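Local coordinates for DNA double-strand break repair nuclease NurA (PDB 2YGK), which is a manganese-dependent nuclease that probably acts with the HerA helicase to resect the 5' strand at DNA double-strand breaks, at residues G101-E106 with K173-L178. Sequence-based numbering, arbitrary orientation.
Sequences GNDAQE and KMRDLL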
loop_
_atom_site.group_PDB
_atom_site.type_symbol
_atom_site.label_atom_id
_atom_site.label_comp_id
_atom_site.label_asym_id
_atom_site.label_seq_id
_atom_site.Cartn_x
_atom_site.Cartn_y
_atom_site.Cartn_z
ATOM N N GLY A 101 6.731 -12.164 4.240
ATOM C CA GLY A 101 7.489 -11.085 4.849
ATOM C C GLY A 101 6.852 -9.698 4.782
ATOM O O GLY A 101 6.021 -9.385 3.906
ATOM N N ASN A 102 7.296 -8.857 5.713
ATOM C CA ASN A 102 6.761 -7.514 5.928
ATOM C C ASN A 102 7.232 -6.512 4.875
ATOM O O ASN A 102 6.586 -5.472 4.669
ATOM C CB ASN A 102 7.175 -7.040 7.334
ATOM C CG ASN A 102 6.392 -5.834 7.817
ATOM O OD1 ASN A 102 5.757 -5.123 7.032
ATOM N ND2 ASN A 102 6.441 -5.592 9.129
ATOM N N ASP A 103 8.351 -6.804 4.209
ATOM C CA ASP A 103 8.892 -5.893 3.191
ATOM C C ASP A 103 8.824 -6.479 1.773
ATOM O O ASP A 103 9.426 -5.953 0.851
ATOM C CB ASP A 103 10.315 -5.484 3.576
ATOM C CG ASP A 103 10.392 -4.939 4.990
ATOM O OD1 ASP A 103 9.599 -4.024 5.310
ATOM O OD2 ASP A 103 11.231 -5.432 5.785
ATOM N N ALA A 104 8.036 -7.533 1.604
ATOM C CA ALA A 104 7.872 -8.211 0.319
ATOM C C ALA A 104 7.385 -7.289 -0.809
ATOM O O ALA A 104 7.928 -7.320 -1.922
ATOM C CB ALA A 104 6.929 -9.387 0.477
ATOM N N GLN A 105 6.382 -6.460 -0.537
ATOM C CA GLN A 105 5.953 -5.482 -1.550
ATOM C C GLN A 105 7.053 -4.478 -1.902
ATOM O O GLN A 105 7.144 -4.017 -3.026
ATOM C CB GLN A 105 4.685 -4.729 -1.110
ATOM C CG GLN A 105 3.459 -5.644 -0.931
ATOM C CD GLN A 105 2.985 -6.245 -2.231
ATOM O OE1 GLN A 105 3.098 -5.632 -3.298
ATOM N NE2 GLN A 105 2.448 -7.434 -2.155
ATOM N N GLU A 106 7.881 -4.139 -0.931
ATOM C CA GLU A 106 8.929 -3.173 -1.151
ATOM C C GLU A 106 10.089 -3.830 -1.941
ATOM O O GLU A 106 10.604 -3.254 -2.924
ATOM C CB GLU A 106 9.395 -2.600 0.190
ATOM C CG GLU A 106 9.924 -1.188 0.037
ATOM C CD GLU A 106 10.875 -0.758 1.131
ATOM O OE1 GLU A 106 10.747 -1.256 2.277
ATOM O OE2 GLU A 106 11.747 0.100 0.817
ATOM N N LYS A 173 18.109 -7.699 5.125
ATOM C CA LYS A 173 19.277 -7.638 4.266
ATOM C C LYS A 173 18.929 -7.622 2.784
ATOM O O LYS A 173 19.616 -6.957 2.033
ATOM C CB LYS A 173 20.248 -8.782 4.568
ATOM C CG LYS A 173 21.117 -8.510 5.785
ATOM C CD LYS A 173 22.145 -9.607 6.006
ATOM C CE LYS A 173 22.970 -9.297 7.230
ATOM N NZ LYS A 173 24.015 -10.318 7.474
HETATM N N MSE A 174 17.893 -8.341 2.350
HETATM C CA MSE A 174 17.523 -8.292 0.930
HETATM C C MSE A 174 16.977 -6.888 0.512
HETATM O O MSE A 174 17.458 -6.273 -0.447
HETATM C CB MSE A 174 16.544 -9.391 0.513
HETATM C CG MSE A 174 16.316 -9.321 -1.003
HETATM SE SE MSE A 174 15.049 -10.499 -1.797
HETATM C CE MSE A 174 15.422 -10.340 -3.652
ATOM N N ARG A 175 15.980 -6.395 1.239
ATOM C CA ARG A 175 15.492 -5.062 0.994
ATOM C C ARG A 175 16.678 -4.109 0.958
ATOM O O ARG A 175 16.783 -3.312 0.041
ATOM C CB ARG A 175 14.486 -4.620 2.047
ATOM C CG ARG A 175 14.260 -3.093 2.097
ATOM C CD ARG A 175 13.506 -2.676 3.345
ATOM N NE ARG A 175 14.127 -3.269 4.534
ATOM C CZ ARG A 175 14.661 -2.595 5.547
ATOM N NH1 ARG A 175 14.629 -1.265 5.583
ATOM N NH2 ARG A 175 15.214 -3.269 6.554
ATOM N N ASP A 176 17.565 -4.206 1.942
ATOM C CA ASP A 176 18.677 -3.261 2.075
ATOM C C ASP A 176 19.726 -3.425 0.975
ATOM O O ASP A 176 20.211 -2.430 0.437
ATOM C CB ASP A 176 19.311 -3.330 3.472
ATOM C CG ASP A 176 18.509 -2.555 4.517
ATOM O OD1 ASP A 176 17.396 -2.071 4.200
ATOM O OD2 ASP A 176 19.003 -2.402 5.651
ATOM N N LEU A 177 20.055 -4.661 0.616
ATOM C CA LEU A 177 20.900 -4.885 -0.551
ATOM C C LEU A 177 20.303 -4.328 -1.830
ATOM O O LEU A 177 21.024 -3.785 -2.648
ATOM C CB LEU A 177 21.175 -6.359 -0.769
ATOM C CG LEU A 177 22.343 -6.952 -0.019
ATOM C CD1 LEU A 177 22.521 -8.400 -0.519
ATOM C CD2 LEU A 177 23.635 -6.130 -0.177
ATOM N N LEU A 178 18.998 -4.487 -2.024
ATOM C CA LEU A 178 18.348 -3.950 -3.230
ATOM C C LEU A 178 18.378 -2.423 -3.255
ATOM O O LEU A 178 18.582 -1.838 -4.291
ATOM C CB LEU A 178 16.926 -4.475 -3.381
ATOM C CG LEU A 178 16.819 -5.917 -3.893
ATOM C CD1 LEU A 178 15.444 -6.584 -3.597
ATOM C CD2 LEU A 178 17.135 -5.959 -5.362
#
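Three acidic side chains gather near Arg175, yet none of their carboxylates is met by one of its N-H groups: Asp103 and Asp176 are held by charge alone, and Glu106 meets the arginine through van der Waals contact. The contact joins two helices of the RNase H-like NurA domain, helix 104-123, which follows edge strand 85-98 of the mixed sheet, and helix 171-193. It lies at the surface, away from the manganese site formed by Asp58 and Asp133. Asp103 occupies the N-cap position of helix 104-123 without a side-chain capping bond; its carboxylate is turned to the neighbouring helix instead. There OD2 of Asp103 stands 3.8 Å from NE of Arg175, a long salt bridge with the oxygen well out of the guanidinium plane and the two flat groups inclined by 41°. Glu106, one turn further on, has CG anti to its own backbone N (chi1 -151°) and continues extended, which carries its carboxylate across the arginine's aliphatic part. Its OE1 approaches CD of Arg175 to 3.3 Å. OE1 of Glu106 and NE of Arg175 are 4.5 Å apart, too far for a salt bridge though probably still mutually attractive. The arginine chain bends at chi3 (50°), bringing its guanidinium back over the neighbouring Asp176 of its own helix. Asp103, Arg175 and Asp176 thus form one salt-bridge network. Deeper between the helices, Leu178 packs on Arg107 and Leu110, and Met174 (present as selenomethionine) also touches Arg107. On the helix 171-193 side of the network, OD1 of Asp176 sits over the centre of one guanidinium face, 3.2 Å from NH1 of Arg175, with no N-H directed at it.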